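Local coordinates for protein aminopentol aminotransferase (Sphingopyxis macrogoltabida, PDB 6HBV) that catalyses the pyridoxal-phosphate-dependent deamination of aminopentol, the hydrolysed form of fumonisin B1, to its 2-keto product, with pyruvate as the preferred amino acceptor, at residues 227-232 with 249-254; 253-258 with 267-272. One frame throughout, in Å; residues are numbered along the deposited sequence.

Overall arrangement
Both contacts are buried and lie in the same seven-stranded mixed sheet. They share strand 253-256, which has strand 226-230 along one edge and strand 267-271 along the other. Contact 1 is a parallel pairing; contact 2 is an antiparallel hairpin. The backbone bond from C255 N to V229 O and the one between D252 and S272 tie the two together. Their chemistry differs. In contact 1 the buried D252, just before strand 253-256, bonds L227 N, while contact 2 adds an indole-to-hydroxyl bond and a bridging water. Each ends at the cofactor: D230 meets the pyridine nitrogen, and K258 is joined to C4A of PLP as a Schiff base.

Contact 1: 227-232 with 249-254; sequences LVVDDV and IEPDLS. With PLP (pyridoxal-5'-phosphate), chain C; PMP (4'-deoxy-4'-aminopyridoxal-5'-phosphate), chain D.
L227 and D252 are joined by main chain and side chain together. L227 N donates to D252 OD2 at 2.9 Å, meeting the anti side of the carboxylate. L227 O takes two donors: D252 N, on a lone pair in the carbonyl plane, and L253 N at 3.0 Å. One bond further on, V229 N reaches L253 O, so the strands run parallel with V228 beside L253 and V229 beside S254. The carboxylate of D252 is buried, but K274 and R217 form salt bridges to it and probably keep it ionised.

The apolar contacts flank this ladder. P251 CB sits 3.8 Å from V229 CG2 and 4.1 Å from L227 CG. With CG anti to the backbone N (chi1 -175°), the L227 side chain is carried to P251, and its CD2 reaches on to I249 CG2. On the face of V228 and L253, V228 CG2 meets L253 CD1 at 4.0 Å, with A125 of helix 118-133 packed against both residues.

Past the pairing, D230 OD1 accepts from V232 N in an Asx turn. D230 OD2 lies 2.6 Å from N1 of PLP and is hydrogen-bonded to H146 ND1, while V232 CG1 lies against the pyridine ring. An aspartate at the pyridine nitrogen is characteristic of fold-type I aminotransferases.

Contact 2: 253-258 with 267-272; sequences LSCWGK and SALLGS. With PLP (pyridoxal-5'-phosphate), chain C; PMP (4'-deoxy-4'-aminopyridoxal-5'-phosphate), chain D.
Strands 253-256 and 267-271 run antiparallel, at 162° with their axes 4.8 Å apart, and S254-L270 and W256-A268 are the hydrogen-bonded pairs. The bond from L270 N to S254 O is straight. A268 N instead approaches W256 O from above the carbonyl plane.

On the face of S254 and W256, the indole turns back along its own strand. W256 NE1 donates to S254 OG at 2.9 Å, with the hydroxyl oxygen 18° out of the ring plane. H108 is a second partner of this hydroxyl. L270 crosses the indole at about a right angle, and its CD2 comes within 3.9 Å of W256 CD1. The CB of L270 lies 3.6 Å from S254 OG. Rings of F102 and F236 also meet the indole. An alanine in place of W256 would remove the indole, and is likely to leave S254 OG with H108 but no indole N-H, and L270 CD2 without its aromatic neighbour.

On the other face, chi1 of L269 (-177°) places CG anti to the backbone N and brings CD1 back to L253 CB and C255 SG, the latter at 3.9 Å. L253 CD2 lies over G271 CA at 3.8 Å, where a side chain on the glycine would be tight.

Beyond the strands, one water accepts from K258 N and donates to S267 OG, which also bonds the carbonyl of K116, and to PLP O3P at 3.0 Å. K258 NZ is bonded covalently to PLP C4A and donates to PLP O3. This is the internal aldimine, and PMP modelled in the same site represents the aminated cofactor. The hairpin thus sets the Schiff-base lysine at the cofactor and, through the water, reaches its phosphate.

Contact 1: 227-232 with 249-254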
loop_
_atom_site.group_PDB
_atom_site.type_symbol
_atom_site.label_atom_id
_atom_site.label_comp_id
_atom_site.label_asym_id
_atom_site.label_seq_id
_atom_site.Cartn_x
_atom_site.Cartn_y
_atom_site.Cartn_z
ATOM N N LEU A 227 2.989 -23.807 2.912
ATOM C CA LEU A 227 4.338 -23.248 2.766
ATOM C C LEU A 227 4.282 -21.922 1.990
ATOM O O LEU A 227 3.829 -21.890 0.839
ATOM C CB LEU A 227 5.245 -24.216 2.025
ATOM C CG LEU A 227 6.709 -23.777 1.912
ATOM C CD1 LEU A 227 7.317 -23.419 3.261
ATOM C CD2 LEU A 227 7.534 -24.854 1.243
ATOM N N VAL A 228 4.748 -20.859 2.641
ATOM C CA VAL A 228 4.763 -19.508 2.078
ATOM C C VAL A 228 6.210 -19.044 1.935
ATOM O O VAL A 228 6.902 -18.875 2.951
ATOM C CB VAL A 228 3.957 -18.540 2.946
ATOM C CG1 VAL A 228 3.819 -17.184 2.273
ATOM C CG2 VAL A 228 2.586 -19.112 3.337
ATOM N N VAL A 229 6.654 -18.835 0.684
ATOM C CA VAL A 229 7.942 -18.226 0.451
ATOM C C VAL A 229 7.726 -16.723 0.269
ATOM O O VAL A 229 6.967 -16.281 -0.603
ATOM C CB VAL A 229 8.692 -18.848 -0.731
ATOM C CG1 VAL A 229 9.871 -18.000 -1.171
ATOM C CG2 VAL A 229 9.171 -20.248 -0.400
ATOM N N ASP A 230 8.401 -15.939 1.102
ATOM C CA ASP A 230 8.326 -14.485 1.014
ATOM C C ASP A 230 9.471 -14.021 0.112
ATOM O O ASP A 230 10.594 -13.865 0.577
ATOM C CB ASP A 230 8.380 -13.843 2.381
ATOM C CG ASP A 230 8.333 -12.333 2.336
ATOM O OD1 ASP A 230 8.318 -11.783 1.200
ATOM O OD2 ASP A 230 8.317 -11.747 3.424
ATOM N N ASP A 231 9.144 -13.818 -1.164
ATOM C CA ASP A 231 10.073 -13.448 -2.205
ATOM C C ASP A 231 10.012 -11.935 -2.487
ATOM O O ASP A 231 10.438 -11.507 -3.570
ATOM C CB ASP A 231 9.832 -14.253 -3.483
ATOM C CG ASP A 231 11.025 -15.094 -3.900
ATOM O OD1 ASP A 231 12.195 -14.653 -3.674
ATOM O OD2 ASP A 231 10.783 -16.198 -4.461
ATOM N N VAL A 232 9.510 -11.135 -1.540
ATOM C CA VAL A 232 9.374 -9.706 -1.781
ATOM C C VAL A 232 10.740 -9.069 -2.036
ATOM O O VAL A 232 10.869 -8.168 -2.905
ATOM C CB VAL A 232 8.588 -9.007 -0.654
ATOM C CG1 VAL A 232 8.671 -7.509 -0.766
ATOM C CG2 VAL A 232 7.132 -9.419 -0.637
ATOM N N ILE A 249 12.246 -27.053 -4.457
ATOM C CA ILE A 249 11.182 -26.941 -3.430
ATOM C C ILE A 249 10.191 -25.856 -3.868
ATOM O O ILE A 249 10.603 -24.693 -3.970
ATOM C CB ILE A 249 11.765 -26.645 -2.028
ATOM C CG1 ILE A 249 12.736 -27.742 -1.579
ATOM C CG2 ILE A 249 10.655 -26.461 -1.008
ATOM C CD1 ILE A 249 12.075 -29.086 -1.348
ATOM N N GLU A 250 8.924 -26.261 -4.106
ATOM C CA GLU A 250 7.858 -25.378 -4.541
ATOM C C GLU A 250 6.929 -25.064 -3.368
ATOM O O GLU A 250 6.395 -25.959 -2.696
ATOM C CB GLU A 250 7.056 -26.014 -5.683
ATOM C CG GLU A 250 7.814 -26.124 -6.999
ATOM C CD GLU A 250 6.981 -26.542 -8.210
ATOM O OE1 GLU A 250 7.580 -26.982 -9.208
ATOM O OE2 GLU A 250 5.736 -26.434 -8.175
ATOM N N PRO A 251 6.681 -23.777 -3.057
ATOM C CA PRO A 251 5.766 -23.440 -1.974
ATOM C C PRO A 251 4.307 -23.558 -2.437
ATOM O O PRO A 251 4.053 -23.797 -3.649
ATOM C CB PRO A 251 6.101 -21.962 -1.708
ATOM C CG PRO A 251 6.508 -21.450 -3.065
ATOM C CD PRO A 251 7.251 -22.597 -3.712
ATOM N N ASP A 252 3.370 -23.390 -1.504
ATOM C CA ASP A 252 1.957 -23.253 -1.849
ATOM C C ASP A 252 1.612 -21.810 -2.216
ATOM O O ASP A 252 0.811 -21.611 -3.161
ATOM C CB ASP A 252 1.064 -23.718 -0.721
ATOM C CG ASP A 252 1.432 -25.153 -0.352
ATOM O OD1 ASP A 252 1.334 -26.009 -1.258
ATOM O OD2 ASP A 252 1.813 -25.403 0.806
ATOM N N LEU A 253 2.204 -20.852 -1.480
ATOM C CA LEU A 253 2.012 -19.412 -1.703
ATOM C C LEU A 253 3.393 -18.777 -1.819
ATOM O O LEU A 253 4.342 -19.178 -1.127
ATOM C CB LEU A 253 1.273 -18.729 -0.544
ATOM C CG LEU A 253 -0.099 -19.263 -0.153
ATOM C CD1 LEU A 253 -0.641 -18.501 1.032
ATOM C CD2 LEU A 253 -1.105 -19.197 -1.295
ATOM N N SER A 254 3.515 -17.785 -2.690
ATOM C CA SER A 254 4.707 -16.946 -2.702
ATOM C C SER A 254 4.265 -15.475 -2.762
ATOM O O SER A 254 3.276 -15.097 -3.424
ATOM C CB SER A 254 5.667 -17.309 -3.789
ATOM O OG SER A 254 5.032 -17.259 -5.045
HETATM N N1 PLP C . 8.889 -9.174 3.199
HETATM C C2 PLP C . 10.156 -9.092 2.776
HETATM C C2A PLP C . 11.033 -10.320 2.823
HETATM C C3 PLP C . 10.697 -7.820 2.269
HETATM O O3 PLP C . 11.969 -7.689 1.833
HETATM C C4 PLP C . 9.818 -6.642 2.235
HETATM C C4A PLP C . 10.341 -5.346 1.725
HETATM C C5 PLP C . 8.441 -6.861 2.726
HETATM C C6 PLP C . 8.044 -8.120 3.186
HETATM C C5A PLP C . 7.406 -5.764 2.765
HETATM O O4P PLP C . 7.222 -5.110 1.499
HETATM P P PLP C . 6.696 -3.592 1.680
HETATM O O1P PLP C . 7.833 -2.812 2.216
HETATM O O2P PLP C . 5.501 -3.674 2.636
HETATM O O3P PLP C . 6.335 -3.075 0.311
HETATM N N1 PMP D . 8.960 -9.124 2.919
HETATM C C2 PMP D . 10.268 -8.884 2.726
HETATM C C2A PMP D . 11.217 -10.048 2.542
HETATM C C3 PMP D . 10.778 -7.510 2.692
HETATM O O3 PMP D . 12.079 -7.234 2.501
HETATM C C4 PMP D . 9.816 -6.404 2.874
HETATM C C4A PMP D . 10.266 -4.967 2.852
HETATM N N4A PMP D . 11.639 -4.797 3.287
HETATM C C5 PMP D . 8.403 -6.777 3.079
HETATM C C6 PMP D . 8.040 -8.132 3.091
HETATM C C5A PMP D . 7.347 -5.697 3.277
HETATM O O4P PMP D . 7.165 -4.957 2.057
HETATM P P PMP D . 6.665 -3.436 2.123
HETATM O O1P PMP D . 6.666 -3.059 0.659
HETATM O O2P PMP D . 5.312 -3.385 2.838
HETATM O O3P PMP D . 7.689 -2.696 2.877
#

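Contact 2: 253-258 with 267-272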
loop_
_atom_site.group_PDB
_atom_site.type_symbol
_atom_site.label_atom_id
_atom_site.label_comp_id
_atom_site.label_asym_id
_atom_site.label_seq_id
_atom_site.Cartn_x
_atom_site.Cartn_y
_atom_site.Cartn_z
ATOM N N LEU A 253 2.204 -20.852 -1.480
ATOM C CA LEU A 253 2.012 -19.412 -1.703
ATOM C C LEU A 253 3.393 -18.777 -1.819
ATOM O O LEU A 253 4.342 -19.178 -1.127
ATOM C CB LEU A 253 1.273 -18.729 -0.544
ATOM C CG LEU A 253 -0.099 -19.263 -0.153
ATOM C CD1 LEU A 253 -0.641 -18.501 1.032
ATOM C CD2 LEU A 253 -1.105 -19.197 -1.295
ATOM N N SER A 254 3.515 -17.785 -2.690
ATOM C CA SER A 254 4.707 -16.946 -2.702
ATOM C C SER A 254 4.265 -15.475 -2.762
ATOM O O SER A 254 3.276 -15.097 -3.424
ATOM C CB SER A 254 5.667 -17.309 -3.789
ATOM O OG SER A 254 5.032 -17.259 -5.045
ATOM N N CYS A 255 5.025 -14.647 -2.048
ATOM C CA CYS A 255 4.744 -13.194 -1.957
ATOM C C CYS A 255 5.831 -12.458 -2.723
ATOM O O CYS A 255 7.030 -12.778 -2.599
ATOM C CB CYS A 255 4.741 -12.709 -0.514
ATOM S SG CYS A 255 3.605 -13.581 0.597
ATOM N N TRP A 256 5.403 -11.465 -3.513
ATOM C CA TRP A 256 6.228 -10.746 -4.434
ATOM C C TRP A 256 5.950 -9.247 -4.297
ATOM O O TRP A 256 4.865 -8.833 -3.928
ATOM C CB TRP A 256 5.940 -11.162 -5.872
ATOM C CG TRP A 256 6.168 -12.610 -6.143
ATOM C CD1 TRP A 256 5.346 -13.642 -5.817
ATOM C CD2 TRP A 256 7.304 -13.177 -6.796
ATOM N NE1 TRP A 256 5.904 -14.818 -6.231
ATOM C CE2 TRP A 256 7.099 -14.571 -6.835
ATOM C CE3 TRP A 256 8.474 -12.647 -7.359
ATOM C CZ2 TRP A 256 8.023 -15.435 -7.411
ATOM C CZ3 TRP A 256 9.382 -13.506 -7.928
ATOM C CH2 TRP A 256 9.158 -14.878 -7.951
ATOM N N GLY A 257 6.975 -8.458 -4.613
ATOM C CA GLY A 257 6.870 -7.005 -4.517
ATOM C C GLY A 257 8.167 -6.357 -4.964
ATOM O O GLY A 257 8.976 -6.995 -5.682
ATOM N N LYS A 258 8.312 -5.104 -4.531
ATOM C CA LYS A 258 9.467 -4.209 -4.756
ATOM C C LYS A 258 9.754 -3.970 -6.248
ATOM O O LYS A 258 9.532 -2.877 -6.709
ATOM C CB LYS A 258 10.682 -4.698 -3.956
ATOM C CG LYS A 258 10.516 -4.549 -2.445
ATOM C CD LYS A 258 11.709 -4.961 -1.609
ATOM C CE LYS A 258 11.703 -4.384 -0.206
ATOM N NZ LYS A 258 11.284 -5.350 0.846
ATOM N N SER A 267 2.375 -5.121 -5.625
ATOM C CA SER A 267 2.842 -6.350 -4.977
ATOM C C SER A 267 1.830 -7.449 -5.299
ATOM O O SER A 267 0.738 -7.187 -5.846
ATOM C CB SER A 267 3.038 -6.175 -3.459
ATOM O OG SER A 267 3.949 -5.124 -3.164
ATOM N N ALA A 268 2.172 -8.698 -4.969
ATOM C CA ALA A 268 1.392 -9.820 -5.424
ATOM C C ALA A 268 1.493 -10.999 -4.471
ATOM O O ALA A 268 2.539 -11.248 -3.881
ATOM C CB ALA A 268 1.850 -10.267 -6.789
ATOM N N LEU A 269 0.360 -11.699 -4.363
ATOM C CA LEU A 269 0.325 -13.082 -3.817
ATOM C C LEU A 269 0.062 -14.058 -4.974
ATOM O O LEU A 269 -0.926 -13.908 -5.676
ATOM C CB LEU A 269 -0.773 -13.168 -2.761
ATOM C CG LEU A 269 -0.875 -14.521 -2.051
ATOM C CD1 LEU A 269 0.438 -14.850 -1.318
ATOM C CD2 LEU A 269 -2.062 -14.515 -1.102
ATOM N N LEU A 270 0.941 -15.051 -5.164
ATOM C CA LEU A 270 0.836 -16.136 -6.180
ATOM C C LEU A 270 0.517 -17.405 -5.403
ATOM O O LEU A 270 1.158 -17.664 -4.373
ATOM C CB LEU A 270 2.144 -16.278 -6.960
ATOM C CG LEU A 270 2.385 -15.350 -8.159
ATOM C CD1 LEU A 270 1.570 -15.788 -9.350
ATOM C CD2 LEU A 270 2.043 -13.910 -7.821
ATOM N N GLY A 271 -0.460 -18.174 -5.873
ATOM C CA GLY A 271 -0.953 -19.306 -5.083
ATOM C C GLY A 271 -1.280 -20.474 -5.986
ATOM O O GLY A 271 -1.649 -20.263 -7.133
ATOM N N SER A 272 -1.133 -21.686 -5.448
ATOM C CA SER A 272 -1.529 -22.893 -6.120
ATOM C C SER A 272 -3.046 -23.082 -5.977
ATOM O O SER A 272 -3.693 -22.497 -5.109
ATOM C CB SER A 272 -0.760 -24.061 -5.530
ATOM O OG SER A 272 -1.282 -24.311 -4.241
HETATM N N1 PLP C . 8.889 -9.174 3.199
HETATM C C2 PLP C . 10.156 -9.092 2.776
HETATM C C2A PLP C . 11.033 -10.320 2.823
HETATM C C3 PLP C . 10.697 -7.820 2.269
HETATM O O3 PLP C . 11.969 -7.689 1.833
HETATM C C4 PLP C . 9.818 -6.642 2.235
HETATM C C4A PLP C . 10.341 -5.346 1.725
HETATM C C5 PLP C . 8.441 -6.861 2.726
HETATM C C6 PLP C . 8.044 -8.120 3.186
HETATM C C5A PLP C . 7.406 -5.764 2.765
HETATM O O4P PLP C . 7.222 -5.110 1.499
HETATM P P PLP C . 6.696 -3.592 1.680
HETATM O O1P PLP C . 7.833 -2.812 2.216
HETATM O O2P PLP C . 5.501 -3.674 2.636
HETATM O O3P PLP C . 6.335 -3.075 0.311
HETATM N N1 PMP D . 8.960 -9.124 2.919
HETATM C C2 PMP D . 10.268 -8.884 2.726
HETATM C C2A PMP D . 11.217 -10.048 2.542
HETATM C C3 PMP D . 10.778 -7.510 2.692
HETATM O O3 PMP D . 12.079 -7.234 2.501
HETATM C C4 PMP D . 9.816 -6.404 2.874
HETATM C C4A PMP D . 10.266 -4.967 2.852
HETATM N N4A PMP D . 11.639 -4.797 3.287
HETATM C C5 PMP D . 8.403 -6.777 3.079
HETATM C C6 PMP D . 8.040 -8.132 3.091
HETATM C C5A PMP D . 7.347 -5.697 3.277
HETATM O O4P PMP D . 7.165 -4.957 2.057
HETATM P P PMP D . 6.665 -3.436 2.123
HETATM O O1P PMP D . 6.666 -3.059 0.659
HETATM O O2P PMP D . 5.312 -3.385 2.838
HETATM O O3P PMP D . 7.689 -2.696 2.877
HETATM O O HOH W 1 6.589 -4.641 -2.277
#